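Local coordinates for insulinase family protease (Yersinia pestis, PDB 3GO9), which is predicted to be a peptidase of the insulinase (M16) family, whose active members are typically zinc-dependent metalloproteases, at residues Trp290-Ala295 / Lys432-Gln437; Asp320-Val323 / Ala328-Ala331; Phe300-Gln305 / Ala349-Ala354; Ala363-Leu368 / Ser420-Ala425. All blocks are in the same frame, centred on the assembly; numbering follows the deposited sequence.

Interaction 1. Residues Trp290-Ala295 / Lys432-Gln437; sequences WRSDLA and KQQLSQ
Ser-292 and Ala-295 lie one helical turn apart, and the side chain of Gln-434 reaches them both. This is helix-on-helix packing in the insulinase-family fold. Helix 283-309 supplies Ser-292 and Ala-295, and helix 424-435 supplies Gln-434.

Ser-292 comes first along the chain. Its backbone O accepts a hydrogen bond from Gln-434 NE2 at 2.9 Å. The N-H points almost straight at the oxygen, at 165°, and the oxygen lies in the plane of the Gln-434 amide. Seen from the carbonyl, the approach is less regular. The donor comes in from the side, at a C=O...N angle of 109°, and is tilted from the carbonyl plane. Gln-434 CG lies anti to its own carbonyl carbon (chi1 -81°). From there the chain runs out extended, which carries the amide over to helix 283-309. Gln-434 was modelled in two conformations, so this bond describes one of them. Ser-292 CB comes up at the NE2 end of the amide, close to its plane, 3.7 Å from Gln-434 NE2. The Ser-292 hydroxyl has its main partner elsewhere, in the carboxylate of Glu-430, one turn before Gln-434. Gln-434 NE2 also makes a weak hydrogen bond to Glu-430, which ties the three side chains together.

Ala-295 follows, with CB directed at helix 424-435. Leu-427, Glu-430 and Leu-431 of that helix also touch its methyl group. The same methyl stands over one face of the Gln-434 amide, toward its rim, where Ala-295 CB is 3.7 Å from Gln-434 OE1 and 3.8 Å from Gln-434 NE2.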
loop_
_atom_site.group_PDB
_atom_site.type_symbol
_atom_site.label_atom_id
_atom_site.label_comp_id
_atom_site.label_asym_id
_atom_site.label_seq_id
_atom_site.Cartn_x
_atom_site.Cartn_y
_atom_site.Cartn_z
ATOM N N TRP A 290 1.496 18.281 -2.691
ATOM C CA TRP A 290 1.302 18.248 -4.124
ATOM C C TRP A 290 2.491 18.880 -4.861
ATOM O O TRP A 290 2.844 18.426 -5.968
ATOM C CB TRP A 290 0.015 18.942 -4.542
ATOM C CG TRP A 290 -1.243 18.103 -4.392
ATOM C CD1 TRP A 290 -1.330 16.734 -4.397
ATOM C CD2 TRP A 290 -2.597 18.580 -4.322
ATOM N NE1 TRP A 290 -2.661 16.338 -4.345
ATOM C CE2 TRP A 290 -3.443 17.463 -4.299
ATOM C CE3 TRP A 290 -3.167 19.833 -4.295
ATOM C CZ2 TRP A 290 -4.860 17.600 -4.229
ATOM C CZ3 TRP A 290 -4.542 19.965 -4.226
ATOM C CH2 TRP A 290 -5.362 18.872 -4.186
ATOM N N ARG A 291 3.101 19.908 -4.270
ATOM C CA ARG A 291 4.273 20.549 -4.877
ATOM C C ARG A 291 5.420 19.554 -4.917
ATOM O O ARG A 291 6.148 19.445 -5.944
ATOM C CB ARG A 291 4.719 21.794 -4.133
ATOM C CG ARG A 291 5.754 22.578 -4.922
ATOM C CD ARG A 291 6.220 23.829 -4.254
ATOM N NE ARG A 291 5.167 24.848 -4.214
ATOM C CZ ARG A 291 5.327 26.070 -3.680
ATOM N NH1 ARG A 291 6.482 26.435 -3.136
ATOM N NH2 ARG A 291 4.313 26.921 -3.675
ATOM N N SER A 292 5.590 18.832 -3.821
ATOM C CA SER A 292 6.677 17.851 -3.708
ATOM C C SER A 292 6.458 16.702 -4.686
ATOM O O SER A 292 7.392 16.317 -5.434
ATOM C CB SER A 292 6.741 17.327 -2.299
ATOM O OG SER A 292 7.242 18.349 -1.476
ATOM N N ASP A 293 5.243 16.153 -4.704
ATOM C CA ASP A 293 4.865 15.062 -5.623
ATOM C C ASP A 293 5.075 15.473 -7.083
ATOM O O ASP A 293 5.587 14.697 -7.889
ATOM C CB ASP A 293 3.394 14.718 -5.359
ATOM C CG ASP A 293 2.759 13.779 -6.399
ATOM O OD1 ASP A 293 3.162 12.626 -6.474
ATOM O OD2 ASP A 293 1.764 14.192 -7.072
ATOM N N LEU A 294 4.666 16.697 -7.429
ATOM C CA LEU A 294 4.753 17.133 -8.818
ATOM C C LEU A 294 6.224 17.317 -9.251
ATOM O O LEU A 294 6.536 17.054 -10.424
ATOM C CB LEU A 294 3.903 18.359 -9.090
ATOM C CG LEU A 294 3.876 18.833 -10.542
ATOM C CD1 LEU A 294 3.354 17.768 -11.482
ATOM C CD2 LEU A 294 3.043 20.111 -10.642
ATOM N N ALA A 295 7.070 17.810 -8.352
ATOM C CA ALA A 295 8.524 17.932 -8.637
ATOM C C ALA A 295 9.095 16.538 -8.951
ATOM O O ALA A 295 9.827 16.369 -9.906
ATOM C CB ALA A 295 9.253 18.547 -7.471
ATOM N N LYS A 432 15.107 21.703 -6.803
ATOM C CA LYS A 432 16.426 21.964 -6.285
ATOM C C LYS A 432 16.530 21.403 -4.869
ATOM O O LYS A 432 17.495 20.737 -4.523
ATOM C CB LYS A 432 16.709 23.466 -6.286
ATOM C CG LYS A 432 18.112 23.771 -5.757
ATOM C CD LYS A 432 18.471 25.226 -5.637
ATOM C CE LYS A 432 18.473 25.927 -6.964
ATOM N NZ LYS A 432 19.572 25.518 -7.843
ATOM N N GLN A 433 15.519 21.685 -4.047
ATOM C CA GLN A 433 15.510 21.224 -2.648
ATOM C C GLN A 433 15.553 19.694 -2.523
ATOM O O GLN A 433 16.383 19.151 -1.804
ATOM C CB GLN A 433 14.306 21.783 -1.921
ATOM C CG GLN A 433 14.499 23.236 -1.580
ATOM C CD GLN A 433 13.223 23.980 -1.260
ATOM O OE1 GLN A 433 12.094 23.510 -1.506
ATOM N NE2 GLN A 433 13.400 25.216 -0.721
ATOM N N GLN A 434 14.709 19.026 -3.284
ATOM C CA GLN A 434 14.671 17.559 -3.304
ATOM C C GLN A 434 16.007 16.962 -3.727
ATOM O O GLN A 434 16.527 16.031 -3.118
ATOM C CB GLN A 434 13.596 17.061 -4.251
ATOM C CG GLN A 434 12.254 17.099 -3.612
ATOM C CD GLN A 434 11.160 16.666 -4.541
ATOM O OE1 GLN A 434 11.416 16.111 -5.614
ATOM N NE2 GLN A 434 9.920 16.910 -4.136
ATOM N N LEU A 435 16.582 17.522 -4.763
ATOM C CA LEU A 435 17.801 16.953 -5.310
ATOM C C LEU A 435 19.038 17.413 -4.565
ATOM O O LEU A 435 20.143 16.958 -4.892
ATOM C CB LEU A 435 17.931 17.270 -6.777
ATOM C CG LEU A 435 16.870 16.601 -7.647
ATOM C CD1 LEU A 435 17.008 17.131 -9.048
ATOM C CD2 LEU A 435 16.993 15.097 -7.623
ATOM N N SER A 436 18.863 18.300 -3.599
ATOM C CA SER A 436 19.975 18.735 -2.739
ATOM C C SER A 436 20.120 17.823 -1.497
ATOM O O SER A 436 21.063 17.930 -0.685
ATOM C CB SER A 436 19.845 20.230 -2.414
ATOM O OG SER A 436 19.875 21.025 -3.623
ATOM N N GLN A 437 19.187 16.902 -1.364
ATOM C CA GLN A 437 19.303 15.873 -0.358
ATOM C C GLN A 437 20.003 14.684 -1.033
ATOM O O GLN A 437 19.604 14.257 -2.104
ATOM C CB GLN A 437 17.917 15.510 0.167
ATOM C CG GLN A 437 16.979 16.731 0.539
ATOM C CD GLN A 437 17.711 17.933 1.173
ATOM O OE1 GLN A 437 18.538 17.772 2.094
ATOM N NE2 GLN A 437 17.417 19.146 0.664
#

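Interaction 2. Residues Asp320-Val323 / Ala328-Ala331; sequences DCRV and AQCA. With ZN (zinc ion), chain E.
Asp-320 OD1 is gripped by several groups, and it binds the zinc ion at 2.4 Å. Arg-322 NH2 adds a long salt bridge. The other oxygen, Asp-320 OD2, binds the zinc more closely, at 1.9 Å. The carboxylate is therefore an uneven two-oxygen ligand. Two waters and His-333 are also bound to the metal.

Water 1 lies 2.7 Å from Asp-320 OD1 and is also within hydrogen-bonding reach of Gln-329 OE1. It has more acceptors around it than protons, so it may not serve both at once. Arg-322 and Gln-329 lie side by side and point the same way, with their planes 26° apart. Gln-329 OE1 sits over one face of the guanidinium. Arg-322 bends at chi3 (44°), which brings NH2 back toward Asp-320 and the zinc.

The backbones are antiparallel. Arg-322 and Gln-329 form a hydrogen-bonded pair, with Gln-329 N 2.8 Å from Arg-322 O and Arg-322 N 2.9 Å from Gln-329 O. On the other face, Cys-321 SG and Cys-330 SG form a disulfide of 2.1 Å with chi3 of 107°. Cys-330 has two modelled conformations, so these values belong to one of them.

This is an antiparallel beta hairpin, strands 316-324 and 327-336, at the edge of a mixed five-stranded sheet. It carries a cross-strand disulfide at a non-hydrogen-bonded pair on one face and a zinc site on the other.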
loop_
_atom_site.group_PDB
_atom_site.type_symbol
_atom_site.label_atom_id
_atom_site.label_comp_id
_atom_site.label_asym_id
_atom_site.label_seq_id
_atom_site.Cartn_x
_atom_site.Cartn_y
_atom_site.Cartn_z
ATOM N N ASP A 320 9.051 5.169 -8.655
ATOM C CA ASP A 320 7.867 4.995 -7.825
ATOM C C ASP A 320 8.096 5.605 -6.493
ATOM O O ASP A 320 9.248 5.903 -6.126
ATOM C CB ASP A 320 7.515 3.516 -7.665
ATOM C CG ASP A 320 8.664 2.698 -7.146
ATOM O OD1 ASP A 320 9.176 2.962 -6.059
ATOM O OD2 ASP A 320 9.055 1.742 -7.825
ATOM N N CYS A 321 6.979 5.854 -5.837
ATOM C CA CYS A 321 6.940 6.394 -4.508
ATOM C C CYS A 321 6.023 5.478 -3.727
ATOM O O CYS A 321 5.059 4.894 -4.263
ATOM C CB CYS A 321 6.328 7.778 -4.469
ATOM S SG CYS A 321 7.362 9.233 -4.994
ATOM N N ARG A 322 6.308 5.330 -2.462
ATOM C CA ARG A 322 5.381 4.663 -1.576
ATOM C C ARG A 322 5.465 5.284 -0.198
ATOM O O ARG A 322 6.484 5.859 0.194
ATOM C CB ARG A 322 5.665 3.184 -1.460
ATOM C CG ARG A 322 6.931 2.858 -0.678
ATOM C CD ARG A 322 7.462 1.444 -0.969
ATOM N NE ARG A 322 7.418 1.180 -2.398
ATOM C CZ ARG A 322 7.596 -0.002 -2.982
ATOM N NH1 ARG A 322 7.857 -1.084 -2.272
ATOM N NH2 ARG A 322 7.502 -0.086 -4.305
ATOM N N VAL A 323 4.360 5.179 0.511
ATOM C CA VAL A 323 4.312 5.546 1.930
ATOM C C VAL A 323 3.927 4.278 2.645
ATOM O O VAL A 323 2.870 3.703 2.377
ATOM C CB VAL A 323 3.278 6.649 2.212
ATOM C CG1 VAL A 323 3.219 6.927 3.701
ATOM C CG2 VAL A 323 3.617 7.861 1.461
ATOM N N ALA A 328 8.198 7.848 3.835
ATOM C CA ALA A 328 7.966 8.123 2.403
ATOM C C ALA A 328 9.226 7.650 1.693
ATOM O O ALA A 328 10.330 8.053 2.100
ATOM C CB ALA A 328 7.745 9.614 2.145
ATOM N N GLN A 329 9.076 6.792 0.675
ATOM C CA GLN A 329 10.217 6.278 -0.079
ATOM C C GLN A 329 10.025 6.681 -1.538
ATOM O O GLN A 329 8.968 6.408 -2.123
ATOM C CB GLN A 329 10.323 4.776 0.055
ATOM C CG GLN A 329 11.522 4.181 -0.654
ATOM C CD GLN A 329 11.500 2.661 -0.589
ATOM O OE1 GLN A 329 11.000 1.990 -1.499
ATOM N NE2 GLN A 329 12.021 2.112 0.501
ATOM N N CYS A 330 11.010 7.347 -2.120
ATOM C CA CYS A 330 10.856 7.703 -3.515
ATOM C C CYS A 330 12.181 7.124 -4.186
ATOM O O CYS A 330 13.298 7.249 -3.670
ATOM C CB CYS A 330 10.365 9.229 -3.696
ATOM S SG CYS A 330 8.372 9.863 -3.304
ATOM N N ALA A 331 12.007 6.428 -5.297
ATOM C CA ALA A 331 13.115 5.768 -5.977
ATOM C C ALA A 331 13.093 5.965 -7.492
ATOM O O ALA A 331 12.024 5.893 -8.112
ATOM C CB ALA A 331 13.095 4.252 -5.685
HETATM ZN ZN ZN E . 10.395 1.020 -6.618
HETATM O O HOH W 1 9.578 3.768 -3.530
HETATM O O HOH W 2 10.993 0.754 -4.645
HETATM O O HOH W 3 9.554 -0.808 -7.207
#

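Interaction 3. Residues Phe300-Gln305 / Ala349-Ala354; sequences FWHIKQ and ARELAA. With ZN (zinc ion), chain D.
His-302 and Glu-351 meet through a zinc ion, while beside them Ile-303 packs on Glu-351 and Leu-352. The packed part is close and apolar. Ile-303 CG1 lies 3.8 Å from Glu-351 CB, as the two side chains slide past each other. Beyond this, Ile-303 CD1 reaches Leu-352 CD2 at 3.9 Å.

On the metal side, water enters and direct touching between the helices is sparse. His-302 NE2 and Glu-351 OE1 each bind the zinc at 2.0 Å, and water 4 is a further ligand. Glu-351 OE2 stays 3.3 Å from the zinc, so the carboxylate binds through one oxygen. The Glu-351 chain bends at chi2 (-57°), which turns the carboxylate toward the metal. Ring and carboxylate planes are 30° apart. OE1 lies at the edge of the imidazole, in its plane, but NE2 makes no hydrogen bond to it because both atoms bind the metal.

This is an interhelical zinc site within the range of the M16 inactive domain. The helix segments cross at 132° with their axes 10.6 Å apart, and the zinc joins them through His-302 and Glu-351. Ile-303 also rests on Leu-317 of strand 316-324. Leu-352 touches Tyr-461 of helix 454-465, and His-302 borders Glu-364 of helix 362-377.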
loop_
_atom_site.group_PDB
_atom_site.type_symbol
_atom_site.label_atom_id
_atom_site.label_comp_id
_atom_site.label_asym_id
_atom_site.label_seq_id
_atom_site.Cartn_x
_atom_site.Cartn_y
_atom_site.Cartn_z
ATOM N N PHE A 300 10.906 12.751 -13.249
ATOM C CA PHE A 300 10.898 11.456 -13.903
ATOM C C PHE A 300 10.473 11.596 -15.341
ATOM O O PHE A 300 11.054 11.005 -16.277
ATOM C CB PHE A 300 10.017 10.449 -13.215
ATOM C CG PHE A 300 10.191 9.097 -13.785
ATOM C CD1 PHE A 300 11.440 8.466 -13.701
ATOM C CD2 PHE A 300 9.167 8.484 -14.468
ATOM C CE1 PHE A 300 11.634 7.238 -14.244
ATOM C CE2 PHE A 300 9.371 7.211 -15.011
ATOM C CZ PHE A 300 10.607 6.597 -14.871
ATOM N N TRP A 301 9.471 12.429 -15.525
ATOM C CA TRP A 301 8.970 12.777 -16.820
ATOM C C TRP A 301 10.077 13.329 -17.754
ATOM O O TRP A 301 10.203 12.894 -18.893
ATOM C CB TRP A 301 7.877 13.803 -16.596
ATOM C CG TRP A 301 7.412 14.474 -17.753
ATOM C CD1 TRP A 301 6.613 13.968 -18.725
ATOM C CD2 TRP A 301 7.650 15.856 -18.096
ATOM N NE1 TRP A 301 6.348 14.936 -19.659
ATOM C CE2 TRP A 301 6.971 16.103 -19.296
ATOM C CE3 TRP A 301 8.374 16.904 -17.493
ATOM C CZ2 TRP A 301 7.001 17.346 -19.933
ATOM C CZ3 TRP A 301 8.400 18.134 -18.122
ATOM C CH2 TRP A 301 7.715 18.345 -19.335
ATOM N N HIS A 302 10.876 14.243 -17.225
ATOM C CA HIS A 302 11.935 14.896 -18.001
ATOM C C HIS A 302 13.003 13.889 -18.401
ATOM O O HIS A 302 13.439 13.887 -19.558
ATOM C CB HIS A 302 12.605 15.941 -17.171
ATOM C CG HIS A 302 13.741 16.602 -17.855
ATOM N ND1 HIS A 302 13.554 17.639 -18.732
ATOM C CD2 HIS A 302 15.078 16.400 -17.780
ATOM C CE1 HIS A 302 14.730 18.019 -19.210
ATOM N NE2 HIS A 302 15.670 17.277 -18.657
ATOM N N ILE A 303 13.439 13.078 -17.445
ATOM C CA ILE A 303 14.478 12.056 -17.721
ATOM C C ILE A 303 13.941 11.063 -18.746
ATOM O O ILE A 303 14.652 10.708 -19.695
ATOM C CB ILE A 303 15.030 11.358 -16.469
ATOM C CG1 ILE A 303 15.669 12.360 -15.488
ATOM C CG2 ILE A 303 16.073 10.266 -16.859
ATOM C CD1 ILE A 303 15.958 11.752 -14.141
ATOM N N LYS A 304 12.687 10.634 -18.611
ATOM C CA LYS A 304 12.121 9.722 -19.584
ATOM C C LYS A 304 12.124 10.301 -20.965
ATOM O O LYS A 304 12.424 9.580 -21.920
ATOM C CB LYS A 304 10.672 9.375 -19.233
ATOM C CG LYS A 304 10.528 8.409 -18.108
ATOM C CD LYS A 304 9.238 7.587 -18.288
ATOM C CE LYS A 304 7.980 8.450 -18.546
ATOM N NZ LYS A 304 7.727 8.668 -20.018
ATOM N N GLN A 305 11.757 11.572 -21.086
ATOM C CA GLN A 305 11.716 12.207 -22.400
ATOM C C GLN A 305 13.124 12.276 -22.982
ATOM O O GLN A 305 13.286 12.079 -24.184
ATOM C CB GLN A 305 11.183 13.637 -22.369
ATOM C CG GLN A 305 9.927 13.830 -21.573
ATOM C CD GLN A 305 9.053 14.896 -22.151
ATOM O OE1 GLN A 305 9.308 16.103 -21.968
ATOM N NE2 GLN A 305 7.999 14.469 -22.865
ATOM N N ALA A 349 22.648 10.718 -13.569
ATOM C CA ALA A 349 23.245 11.651 -12.604
ATOM C C ALA A 349 23.459 13.003 -13.264
ATOM O O ALA A 349 23.291 14.049 -12.646
ATOM C CB ALA A 349 24.563 11.147 -12.097
ATOM N N ARG A 350 23.773 13.020 -14.546
ATOM C CA ARG A 350 23.938 14.333 -15.194
ATOM C C ARG A 350 22.601 15.033 -15.373
ATOM O O ARG A 350 22.530 16.265 -15.295
ATOM C CB ARG A 350 24.690 14.167 -16.513
ATOM C CG ARG A 350 26.197 13.835 -16.287
ATOM C CD ARG A 350 26.954 13.657 -17.544
ATOM N NE ARG A 350 26.033 13.206 -18.572
ATOM C CZ ARG A 350 26.002 13.633 -19.822
ATOM N NH1 ARG A 350 26.888 14.510 -20.274
ATOM N NH2 ARG A 350 25.074 13.132 -20.641
ATOM N N GLU A 351 21.535 14.272 -15.570
ATOM C CA GLU A 351 20.193 14.884 -15.582
ATOM C C GLU A 351 19.824 15.473 -14.212
ATOM O O GLU A 351 19.306 16.587 -14.100
ATOM C CB GLU A 351 19.114 13.900 -15.948
ATOM C CG GLU A 351 19.156 13.475 -17.352
ATOM C CD GLU A 351 19.074 14.661 -18.296
ATOM O OE1 GLU A 351 18.140 15.460 -18.113
ATOM O OE2 GLU A 351 19.962 14.786 -19.184
ATOM N N LEU A 352 20.073 14.701 -13.171
ATOM C CA LEU A 352 19.785 15.198 -11.822
ATOM C C LEU A 352 20.593 16.471 -11.454
ATOM O O LEU A 352 20.055 17.401 -10.873
ATOM C CB LEU A 352 19.999 14.130 -10.784
ATOM C CG LEU A 352 19.178 12.839 -10.915
ATOM C CD1 LEU A 352 19.674 11.916 -9.791
ATOM C CD2 LEU A 352 17.676 13.041 -10.909
ATOM N N ALA A 353 21.856 16.505 -11.855
ATOM C CA ALA A 353 22.710 17.652 -11.611
ATOM C C ALA A 353 22.156 18.884 -12.332
ATOM O O ALA A 353 22.134 19.978 -11.764
ATOM C CB ALA A 353 24.084 17.381 -12.038
ATOM N N ALA A 354 21.752 18.695 -13.575
ATOM C CA ALA A 354 21.189 19.809 -14.363
ATOM C C ALA A 354 19.859 20.273 -13.796
ATOM O O ALA A 354 19.604 21.486 -13.667
ATOM C CB ALA A 354 21.047 19.394 -15.871
HETATM ZN ZN ZN D . 17.667 17.178 -18.997
HETATM O O HOH W 4 18.594 18.662 -18.055
#

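Interaction 4. Residues Ala363-Leu368 / Ser420-Ala425; sequences AEFDAL and SGLTLA
Phe-365 pushes its ring against the backbone of Leu-422, Thr-423 and Leu-424. Leu-422 O lies at the ring edge, in plane, 3.5 Å from Phe-365 CZ. This probably suits the slightly positive ring hydrogens. Leu-424 N sits over one face, offset toward the rim, and is also 3.5 Å from Phe-365 CZ. The ring tip therefore meets one peptide group at its edge and the next above its face.

Two leucine side chains complete the contact. Leu-424 CD1 packs on Phe-365 CB at 3.6 Å, as these side chains slide past each other in opposite directions. Leu-422 CD2 approaches Phe-365 CE1 at 4.1 Å. With chi1 at -178°, the Phe-365 ring swings away from its own backbone N and out from helix 362-377 to this backbone.

The receiving backbone is a tight helix-to-helix connection. Helix 408-421 stops, and Leu-422 is the first residue to leave helical geometry, with psi at 132°. Thr-423 is the N-cap of helix 424-435. Its side chain caps a backbone N just beyond Ala-425, and Glu-426 OE1 accepts a hydrogen bond from Thr-423 N. This is consistent with a capping box. It probably helps fix the peptides that the ring touches.

Farther out, Leu-427 of helix 424-435 packs on both Phe-365 and Leu-368. Leu-422 rests on Met-369 and on Leu-294 of helix 283-309. At the start of helix 362-377, Glu-364 OE1 accepts a hydrogen bond from Ser-361 N, and Asp-366 OD1 accepts one from Gln-362 NE2.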
loop_
_atom_site.group_PDB
_atom_site.type_symbol
_atom_site.label_atom_id
_atom_site.label_comp_id
_atom_site.label_asym_id
_atom_site.label_seq_id
_atom_site.Cartn_x
_atom_site.Cartn_y
_atom_site.Cartn_z
ATOM N N ALA A 363 9.112 26.283 -21.187
ATOM C CA ALA A 363 8.333 25.496 -22.139
ATOM C C ALA A 363 8.003 24.110 -21.584
ATOM O O ALA A 363 6.885 23.608 -21.756
ATOM C CB ALA A 363 9.091 25.361 -23.476
ATOM N N GLU A 364 8.965 23.503 -20.888
ATOM C CA GLU A 364 8.761 22.186 -20.265
ATOM C C GLU A 364 7.692 22.265 -19.164
ATOM O O GLU A 364 6.780 21.411 -19.087
ATOM C CB GLU A 364 10.084 21.644 -19.669
ATOM C CG GLU A 364 11.111 21.276 -20.732
ATOM C CD GLU A 364 12.551 20.997 -20.211
ATOM O OE1 GLU A 364 12.969 21.486 -19.146
ATOM O OE2 GLU A 364 13.313 20.322 -20.953
ATOM N N PHE A 365 7.817 23.304 -18.339
ATOM C CA PHE A 365 6.780 23.595 -17.320
ATOM C C PHE A 365 5.402 23.775 -17.911
ATOM O O PHE A 365 4.452 23.158 -17.469
ATOM C CB PHE A 365 7.192 24.800 -16.499
ATOM C CG PHE A 365 6.234 25.174 -15.402
ATOM C CD1 PHE A 365 6.271 24.520 -14.171
ATOM C CD2 PHE A 365 5.336 26.196 -15.570
ATOM C CE1 PHE A 365 5.397 24.911 -13.145
ATOM C CE2 PHE A 365 4.492 26.546 -14.535
ATOM C CZ PHE A 365 4.549 25.904 -13.343
ATOM N N ASP A 366 5.282 24.589 -18.946
ATOM C CA ASP A 366 3.987 24.821 -19.569
ATOM C C ASP A 366 3.392 23.528 -20.145
ATOM O O ASP A 366 2.187 23.303 -20.009
ATOM C CB ASP A 366 4.132 25.897 -20.671
ATOM C CG ASP A 366 4.468 27.288 -20.110
ATOM O OD1 ASP A 366 4.458 27.503 -18.888
ATOM O OD2 ASP A 366 4.755 28.207 -20.893
ATOM N N ALA A 367 4.244 22.674 -20.743
ATOM C CA ALA A 367 3.842 21.350 -21.224
ATOM C C ALA A 367 3.290 20.467 -20.093
ATOM O O ALA A 367 2.200 19.842 -20.211
ATOM C CB ALA A 367 5.044 20.623 -21.928
ATOM N N LEU A 368 4.058 20.440 -19.007
ATOM C CA LEU A 368 3.687 19.691 -17.822
ATOM C C LEU A 368 2.340 20.160 -17.293
ATOM O O LEU A 368 1.446 19.321 -17.015
ATOM C CB LEU A 368 4.782 19.798 -16.763
ATOM C CG LEU A 368 4.557 19.024 -15.448
ATOM C CD1 LEU A 368 4.495 17.526 -15.649
ATOM C CD2 LEU A 368 5.633 19.398 -14.448
ATOM N N SER A 420 -3.261 26.163 -10.916
ATOM C CA SER A 420 -3.297 27.501 -11.498
ATOM C C SER A 420 -2.344 28.444 -10.807
ATOM O O SER A 420 -1.924 29.458 -11.420
ATOM C CB SER A 420 -4.721 28.073 -11.459
ATOM O OG SER A 420 -5.507 27.278 -12.324
ATOM N N GLY A 421 -2.041 28.154 -9.538
ATOM C CA GLY A 421 -1.189 28.993 -8.715
ATOM C C GLY A 421 0.308 28.697 -8.841
ATOM O O GLY A 421 1.135 29.558 -8.584
ATOM N N LEU A 422 0.650 27.483 -9.238
ATOM C CA LEU A 422 2.028 27.068 -9.271
ATOM C C LEU A 422 2.853 27.809 -10.333
ATOM O O LEU A 422 2.426 27.922 -11.479
ATOM C CB LEU A 422 2.109 25.592 -9.560
ATOM C CG LEU A 422 3.472 24.944 -9.339
ATOM C CD1 LEU A 422 3.911 25.029 -7.907
ATOM C CD2 LEU A 422 3.422 23.489 -9.804
ATOM N N THR A 423 4.009 28.309 -9.934
ATOM C CA THR A 423 4.948 28.950 -10.874
ATOM C C THR A 423 6.166 28.090 -11.193
ATOM O O THR A 423 6.515 27.171 -10.448
ATOM C CB THR A 423 5.442 30.295 -10.335
ATOM O OG1 THR A 423 6.262 30.083 -9.180
ATOM C CG2 THR A 423 4.217 31.174 -9.956
ATOM N N LEU A 424 6.824 28.410 -12.307
ATOM C CA LEU A 424 8.103 27.751 -12.617
ATOM C C LEU A 424 9.067 27.857 -11.471
ATOM O O LEU A 424 9.738 26.906 -11.137
ATOM C CB LEU A 424 8.773 28.455 -13.803
ATOM C CG LEU A 424 10.062 27.835 -14.314
ATOM C CD1 LEU A 424 9.929 26.399 -14.774
ATOM C CD2 LEU A 424 10.553 28.748 -15.470
ATOM N N ALA A 425 9.209 29.060 -10.915
ATOM C CA ALA A 425 10.144 29.293 -9.840
ATOM C C ALA A 425 9.892 28.375 -8.652
ATOM O O ALA A 425 10.833 27.904 -8.011
ATOM C CB ALA A 425 10.066 30.705 -9.400
#

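Helix 283-309 comes first and carries one side of two contacts, 290-295 for interaction 1 and 300-305 for interaction 3. The hairpin of interaction 2 follows and closes the shortest loop. Helix 341-358 then closes interaction 3 around it. Next, helix 362-377 opens interaction 4, which closes at the junction of helices 408-421 and 424-435. Interactions 3 and 4 are thus in series. Last, 432-437 closes interaction 1, whose loop encloses the other three; none cross. In space, interactions 1, 3 and 4 touch: Leu-435 meets Leu-352, Leu-294 meets Leu-422, and Trp-301 meets Leu-368. Interaction 2 lies on the neighbouring sheet.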